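Local coordinates for protein putative aminotransferase (Actinomadura melliaura, PDB 4ZWV) that probably acts as a pyridoxal 5'-phosphate-dependent sugar aminotransferase in making the aminopentose of the indolocarbazole AT2433, at residues N48-V54 / G198-G204; L61-R66 / A90-D94; A305-M310 / T367-W372. One frame throughout, in Å; residues are numbered along the deposited sequence.

From its N terminus the chain runs through two helices, then lays down strand 51-54 and, directly after it, helix 57-66. Interaction 2 closes a short loop when helix 85-93 comes back against that helix. The longer loop of interaction 1 encloses it, closing only when strand 198-201, the last of the seven-stranded sheet to be laid down, pairs with 51-54. The two contacts also touch, L63 and A64 of the helix packing on L200 of the strand, so sheet and covering helices form one unit. Interaction 3 opens and closes later, joining helix 303-312 to the C-terminal tail beside a three-stranded antiparallel sheet. Its centre lies about 43 and 40 Å from those of interactions 1 and 2.

Interaction 1: residues N48-V54 / G198-G204; sequences NPRVVSV and GLLTLPG
V51 to V54 pair antiparallel with T201 to G198, their N-to-C directions 151° apart, and R50 O extends the ladder by accepting from L202 N at 3.0 Å. Strand 198-201 is the one antiparallel member of the seven-stranded sheet, a hallmark of the large domain of fold type I aminotransferases, and 51-54 is an outermost strand within this chain. On one face V51 CB rests on L199 CD1 at 3.8 Å beneath helix 33-46, where S53 OG bonds to E39. On the other, V52 CG2 meets L202 CD2 at 3.6 Å. Because G198 carries no side chain, V54 CG2 can settle 3.4 Å from the G198 carbonyl carbon. Past the ladder, N48 ND2 (3.2 Å) and R50 NE (2.9 Å) grip L202 O from opposite faces of its carbonyl plane. The R50 chain bends at chi3 (-65°), bringing NE round to that oxygen, which lies near the guanidinium plane. N48 OD1 closes an Asx turn on R50 N at 2.8 Å and also sits over a guanidinium face. With R50 N on OD1, and L202 O and G176 O sharing ND2, the N48 amide is held against flipping; L202 O is probably polarised by its neutral and charged donors.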
# COMPACT_ATOMS: atom_id res chain seq x y z
N ASN A 48 -6.68 17.14 17.06
CA ASN A 48 -5.29 16.70 17.12
C ASN A 48 -4.60 17.23 15.87
O ASN A 48 -4.98 16.88 14.76
CB ASN A 48 -5.18 15.17 17.21
CG ASN A 48 -3.74 14.68 17.38
OD1 ASN A 48 -2.79 15.41 17.13
ND2 ASN A 48 -3.59 13.43 17.81
N PRO A 49 -3.61 18.12 16.03
CA PRO A 49 -2.96 18.69 14.85
C PRO A 49 -1.97 17.73 14.19
O PRO A 49 -1.54 17.96 13.06
CB PRO A 49 -2.23 19.91 15.41
CG PRO A 49 -1.97 19.58 16.83
CD PRO A 49 -3.12 18.71 17.29
N ARG A 50 -1.63 16.65 14.88
CA ARG A 50 -0.61 15.72 14.39
C ARG A 50 -1.26 14.56 13.65
O ARG A 50 -1.35 13.45 14.18
CB ARG A 50 0.23 15.20 15.56
CG ARG A 50 0.96 16.31 16.31
CD ARG A 50 1.50 15.81 17.63
NE ARG A 50 0.40 15.45 18.52
CZ ARG A 50 -0.23 16.31 19.31
NH1 ARG A 50 0.15 17.58 19.32
NH2 ARG A 50 -1.23 15.90 20.08
N VAL A 51 -1.73 14.82 12.43
CA VAL A 51 -2.38 13.78 11.66
C VAL A 51 -1.66 13.57 10.35
O VAL A 51 -1.19 14.51 9.71
CB VAL A 51 -3.88 14.08 11.41
CG1 VAL A 51 -4.62 14.30 12.73
CG2 VAL A 51 -4.07 15.29 10.49
N VAL A 52 -1.56 12.31 9.96
CA VAL A 52 -0.78 11.91 8.80
C VAL A 52 -1.65 11.04 7.90
O VAL A 52 -1.99 9.92 8.26
CB VAL A 52 0.48 11.15 9.25
CG1 VAL A 52 1.27 10.65 8.07
CG2 VAL A 52 1.33 12.05 10.16
N SER A 53 -2.03 11.55 6.73
CA SER A 53 -2.80 10.73 5.81
C SER A 53 -1.94 9.61 5.23
O SER A 53 -0.73 9.78 4.99
CB SER A 53 -3.42 11.57 4.68
OG SER A 53 -2.41 12.23 3.92
N VAL A 54 -2.57 8.47 5.03
CA VAL A 54 -1.89 7.29 4.53
C VAL A 54 -2.76 6.57 3.50
O VAL A 54 -3.92 6.89 3.31
CB VAL A 54 -1.51 6.32 5.68
CG1 VAL A 54 -0.41 6.92 6.54
CG2 VAL A 54 -2.72 5.97 6.53
N GLY A 198 -6.43 6.31 4.77
CA GLY A 198 -6.45 6.19 6.21
C GLY A 198 -5.78 7.39 6.84
O GLY A 198 -5.30 8.29 6.15
N LEU A 199 -5.75 7.39 8.16
CA LEU A 199 -5.16 8.50 8.90
C LEU A 199 -4.46 7.95 10.12
O LEU A 199 -5.07 7.24 10.92
CB LEU A 199 -6.23 9.51 9.32
CG LEU A 199 -5.68 10.83 9.87
CD1 LEU A 199 -5.13 11.69 8.72
CD2 LEU A 199 -6.78 11.58 10.64
N LEU A 200 -3.18 8.26 10.25
CA LEU A 200 -2.42 7.95 11.46
C LEU A 200 -2.33 9.21 12.29
O LEU A 200 -1.86 10.25 11.80
CB LEU A 200 -1.03 7.44 11.10
CG LEU A 200 -0.05 7.28 12.26
CD1 LEU A 200 -0.56 6.21 13.25
CD2 LEU A 200 1.30 6.88 11.70
N THR A 201 -2.81 9.16 13.53
CA THR A 201 -2.66 10.31 14.41
C THR A 201 -1.61 10.00 15.45
O THR A 201 -1.48 8.85 15.88
CB THR A 201 -3.99 10.72 15.09
OG1 THR A 201 -4.34 9.77 16.11
CG2 THR A 201 -5.12 10.83 14.08
N LEU A 202 -0.84 11.02 15.84
CA LEU A 202 0.27 10.86 16.76
C LEU A 202 0.06 11.68 18.02
O LEU A 202 -0.51 12.78 17.96
CB LEU A 202 1.60 11.27 16.12
CG LEU A 202 2.11 10.51 14.89
CD1 LEU A 202 2.02 9.01 15.08
CD2 LEU A 202 1.37 10.95 13.62
N PRO A 203 0.55 11.17 19.15
CA PRO A 203 0.42 11.89 20.43
C PRO A 203 1.54 12.89 20.70
O PRO A 203 1.47 13.64 21.68
CB PRO A 203 0.45 10.75 21.45
CG PRO A 203 1.29 9.70 20.81
CD PRO A 203 0.96 9.77 19.34
N GLY A 204 2.57 12.91 19.86
CA GLY A 204 3.68 13.82 20.06
C GLY A 204 4.37 14.22 18.77
O GLY A 204 4.23 13.56 17.73

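Interaction 2: residues L61-R66 / A90-D94; sequences LCLALR and AILAD
A90 offers a small methyl bump that settles into a shallow hollow on helix 57-66, its CB 4.1 Å from L61 CB and likewise 4.1 Å from C62 SG. One turn along, the shapes reverse: L65 sends CD1 into the backbone of helix 85-93, reaching A90 O at 3.6 Å and running on to the flank of I91 CG1. The small residue lets the helices come close, with A90 and C62 CA atoms only 5.5 Å apart, while the leucine fills the groove where they part. Both helices lean on the seven-stranded sheet of the large domain in this fold type I architecture, L61 and L65 touching I159 and I91 touching V77 and I98. The first helix begins at G57 and T58, which bind pyridoxal 5'-phosphate, and C62 lies about 4 Å from T58 between side chains, beside the cofactor site. At the end of the second helix D94 folds back, its CG anti to the backbone N (chi1 -168°), and lays its carboxylate across L65 CB. D94 OD1 lies over one face of the R66 guanidinium, 3.3 Å from NE, a salt bridge of charge alone because no N-H points at it; R66 has a second conformer, so this pairing may be partial. Water 1 fills the notch between them, donating to D94 OD1 and C62 O at 2.7 and 2.8 Å. D94 OD2 has a further salt-bridge partner in R96, and W235 of the second subunit packs against A93.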
# COMPACT_ATOMS: atom_id res chain seq x y z
N LEU A 61 -1.39 1.15 10.07
CA LEU A 61 -0.96 0.20 11.11
C LEU A 61 0.49 -0.24 10.89
O LEU A 61 1.26 -0.33 11.84
CB LEU A 61 -1.88 -1.02 11.13
CG LEU A 61 -3.31 -0.79 11.63
CD1 LEU A 61 -4.18 -2.00 11.31
CD2 LEU A 61 -3.31 -0.50 13.13
N CYS A 62 0.86 -0.50 9.64
CA CYS A 62 2.24 -0.89 9.33
C CYS A 62 3.21 0.21 9.71
O CYS A 62 4.25 -0.04 10.32
CB CYS A 62 2.38 -1.22 7.85
SG CYS A 62 1.48 -2.72 7.35
N LEU A 63 2.86 1.44 9.35
CA LEU A 63 3.70 2.58 9.70
C LEU A 63 3.80 2.77 11.21
O LEU A 63 4.88 2.98 11.75
CB LEU A 63 3.17 3.85 9.03
CG LEU A 63 3.85 5.18 9.36
CD1 LEU A 63 5.35 5.09 9.12
CD2 LEU A 63 3.25 6.26 8.50
N ALA A 64 2.67 2.66 11.92
CA ALA A 64 2.69 2.80 13.38
C ALA A 64 3.64 1.79 14.03
O ALA A 64 4.42 2.14 14.92
CB ALA A 64 1.28 2.66 13.94
N LEU A 65 3.60 0.54 13.55
CA LEU A 65 4.47 -0.49 14.10
C LEU A 65 5.94 -0.19 13.78
O LEU A 65 6.82 -0.42 14.60
CB LEU A 65 4.08 -1.87 13.56
CG LEU A 65 2.79 -2.44 14.16
CD1 LEU A 65 2.29 -3.58 13.28
CD2 LEU A 65 3.01 -2.93 15.58
N ARG A 66 6.21 0.34 12.59
CA ARG A 66 7.60 0.65 12.26
C ARG A 66 8.14 1.79 13.12
O ARG A 66 9.35 1.84 13.39
CB ARG A 66 7.75 1.01 10.78
CG ARG A 66 7.47 -0.13 9.83
CD ARG A 66 8.52 -1.24 9.88
NE ARG A 66 8.14 -2.38 9.04
CZ ARG A 66 8.92 -3.44 8.79
NH1 ARG A 66 8.46 -4.42 8.01
NH2 ARG A 66 10.14 -3.51 9.30
N ALA A 90 -0.71 -7.09 9.81
CA ALA A 90 0.29 -6.02 9.94
C ALA A 90 1.38 -6.40 10.94
O ALA A 90 2.56 -6.09 10.72
CB ALA A 90 -0.39 -4.71 10.36
N ILE A 91 0.99 -7.08 12.01
CA ILE A 91 1.95 -7.56 13.02
C ILE A 91 2.92 -8.57 12.42
O ILE A 91 4.14 -8.47 12.62
CB ILE A 91 1.23 -8.20 14.23
CG1 ILE A 91 0.34 -7.16 14.91
CG2 ILE A 91 2.26 -8.79 15.22
CD1 ILE A 91 -0.64 -7.79 15.93
N LEU A 92 2.40 -9.53 11.66
CA LEU A 92 3.24 -10.55 11.05
C LEU A 92 4.18 -9.93 10.01
O LEU A 92 5.36 -10.32 9.93
CB LEU A 92 2.38 -11.64 10.41
CG LEU A 92 1.45 -12.36 11.40
CD1 LEU A 92 0.63 -13.42 10.69
CD2 LEU A 92 2.27 -12.96 12.53
N ALA A 93 3.67 -8.97 9.25
CA ALA A 93 4.48 -8.30 8.21
C ALA A 93 5.59 -7.47 8.85
O ALA A 93 6.64 -7.26 8.22
CB ALA A 93 3.61 -7.43 7.32
N ASP A 94 5.37 -7.03 10.09
CA ASP A 94 6.36 -6.27 10.84
C ASP A 94 7.44 -7.19 11.43
O ASP A 94 8.39 -6.70 12.04
CB ASP A 94 5.67 -5.48 11.97
CG ASP A 94 6.57 -4.44 12.62
OD1 ASP A 94 7.04 -3.52 11.90
OD2 ASP A 94 6.80 -4.53 13.85
O HOH W 1 5.49 -2.50 9.93
O HOH W 2 7.11 -2.84 15.94
O HOH W 3 9.16 -2.42 13.19

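Interaction 3: residues A305-M310 / T367-W372; sequences AFHRKM and TIRSGW
K309 stretches across to the C-terminal tail and donates from NZ to S370 OG at 3.1 Å and, weakly, to G371 O at 3.0 Å. These bonds join helix 303-312 to the end of helix 358-369 in the smaller C-terminal domain, beside its three-stranded antiparallel sheet. S370 OG passes the link on, donating to T367 O at 2.7 Å, so the hydroxyl's acceptor role is kept for the lysine. A bend at chi2 (86°) turns the lysine chain toward G371 O. G371, with positive phi, takes the chain out of the helix and brings W372 back over F306, its indole edge against A305. There F306 drives its edge into the indole, planes 85° apart, with CD1 over the ring and 3.6 Å from W372 CD2. F306 CB adds a CH-pi contact over the five-membered ring, while W372 NE1 bonds to D301 O. With an alanine here the F306 edge would probably lose its aromatic face and D301 O its indole N-H donor. Deeper in, the selenomethionine M310 curls so that CE sits over one face of the F306 ring, toward its rim, 3.7 Å from I368 CG1 and 3.6 Å from T367 CG2.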
# COMPACT_ATOMS: atom_id res chain seq x y z
N ALA A 305 -30.41 -21.34 12.35
CA ALA A 305 -31.80 -21.04 12.03
C ALA A 305 -32.02 -19.53 11.93
O ALA A 305 -32.78 -19.07 11.08
CB ALA A 305 -32.74 -21.66 13.06
N PHE A 306 -31.33 -18.76 12.77
CA PHE A 306 -31.41 -17.30 12.71
C PHE A 306 -30.91 -16.77 11.37
O PHE A 306 -31.53 -15.90 10.75
CB PHE A 306 -30.62 -16.66 13.86
CG PHE A 306 -30.73 -15.15 13.91
CD1 PHE A 306 -31.75 -14.55 14.64
CD2 PHE A 306 -29.81 -14.35 13.26
CE1 PHE A 306 -31.84 -13.15 14.70
CE2 PHE A 306 -29.89 -12.97 13.32
CZ PHE A 306 -30.91 -12.37 14.03
N HIS A 307 -29.77 -17.30 10.91
CA HIS A 307 -29.23 -16.93 9.61
C HIS A 307 -30.22 -17.23 8.48
O HIS A 307 -30.43 -16.39 7.61
CB HIS A 307 -27.91 -17.65 9.36
CG HIS A 307 -26.76 -17.11 10.15
ND1 HIS A 307 -25.61 -17.83 10.39
CD2 HIS A 307 -26.58 -15.91 10.75
CE1 HIS A 307 -24.78 -17.10 11.10
NE2 HIS A 307 -25.34 -15.93 11.34
N ARG A 308 -30.82 -18.41 8.51
CA ARG A 308 -31.79 -18.79 7.48
C ARG A 308 -32.99 -17.85 7.49
O ARG A 308 -33.53 -17.51 6.44
CB ARG A 308 -32.23 -20.25 7.68
CG ARG A 308 -31.12 -21.25 7.35
CD ARG A 308 -31.62 -22.69 7.30
NE ARG A 308 -32.05 -23.18 8.60
CZ ARG A 308 -31.24 -23.79 9.47
NH1 ARG A 308 -29.97 -23.97 9.17
NH2 ARG A 308 -31.71 -24.21 10.64
N LYS A 309 -33.40 -17.42 8.68
CA LYS A 309 -34.50 -16.46 8.83
C LYS A 309 -34.15 -15.11 8.20
O LYS A 309 -34.95 -14.54 7.46
CB LYS A 309 -34.84 -16.26 10.31
CG LYS A 309 -36.03 -15.36 10.57
CD LYS A 309 -37.34 -16.15 10.52
CE LYS A 309 -38.54 -15.23 10.72
NZ LYS A 309 -39.77 -16.00 11.05
N MSE A 310 -32.97 -14.59 8.51
CA MSE A 310 -32.53 -13.32 7.94
C MSE A 310 -32.45 -13.39 6.42
O MSE A 310 -32.97 -12.52 5.73
CB MSE A 310 -31.18 -12.89 8.51
CG MSE A 310 -31.15 -12.63 10.02
SE MSE A 310 -32.44 -11.29 10.61
CE MSE A 310 -33.72 -12.49 11.45
N THR A 367 -38.96 -9.03 11.80
CA THR A 367 -38.48 -10.35 11.41
C THR A 367 -37.88 -11.08 12.61
O THR A 367 -38.24 -12.22 12.89
CB THR A 367 -37.45 -10.25 10.27
OG1 THR A 367 -38.09 -9.71 9.11
CG2 THR A 367 -36.90 -11.63 9.93
N ILE A 368 -36.98 -10.41 13.33
CA ILE A 368 -36.37 -11.00 14.51
C ILE A 368 -37.40 -11.34 15.58
O ILE A 368 -37.38 -12.44 16.15
CB ILE A 368 -35.30 -10.05 15.11
CG1 ILE A 368 -34.11 -9.92 14.15
CG2 ILE A 368 -34.81 -10.56 16.46
CD1 ILE A 368 -33.10 -8.88 14.58
N ARG A 369 -38.34 -10.44 15.83
CA ARG A 369 -39.31 -10.67 16.91
C ARG A 369 -40.33 -11.76 16.58
O ARG A 369 -41.02 -12.24 17.48
CB ARG A 369 -40.04 -9.36 17.27
CG ARG A 369 -39.13 -8.34 17.94
CD ARG A 369 -39.90 -7.19 18.59
NE ARG A 369 -40.50 -7.62 19.86
CZ ARG A 369 -39.95 -7.44 21.05
NH1 ARG A 369 -38.78 -6.83 21.18
NH2 ARG A 369 -40.58 -7.87 22.14
N SER A 370 -40.41 -12.16 15.32
CA SER A 370 -41.32 -13.23 14.92
C SER A 370 -40.73 -14.61 15.17
O SER A 370 -41.41 -15.62 15.00
CB SER A 370 -41.71 -13.09 13.44
OG SER A 370 -40.63 -13.39 12.58
N GLY A 371 -39.46 -14.66 15.58
CA GLY A 371 -38.82 -15.91 15.97
C GLY A 371 -38.16 -16.67 14.84
O GLY A 371 -38.32 -16.34 13.67
N TRP A 372 -37.39 -17.70 15.19
CA TRP A 372 -36.70 -18.51 14.18
C TRP A 372 -36.53 -19.95 14.64
O TRP A 372 -35.98 -20.78 13.91
CB TRP A 372 -35.34 -17.89 13.85
CG TRP A 372 -34.42 -17.74 15.02
CD1 TRP A 372 -33.45 -18.61 15.42
CD2 TRP A 372 -34.39 -16.65 15.94
NE1 TRP A 372 -32.81 -18.12 16.54
CE2 TRP A 372 -33.38 -16.92 16.88
CE3 TRP A 372 -35.13 -15.47 16.07
CZ2 TRP A 372 -33.08 -16.05 17.93
CZ3 TRP A 372 -34.83 -14.60 17.10
CH2 TRP A 372 -33.81 -14.90 18.02
OXT TRP A 372 -36.93 -20.32 15.74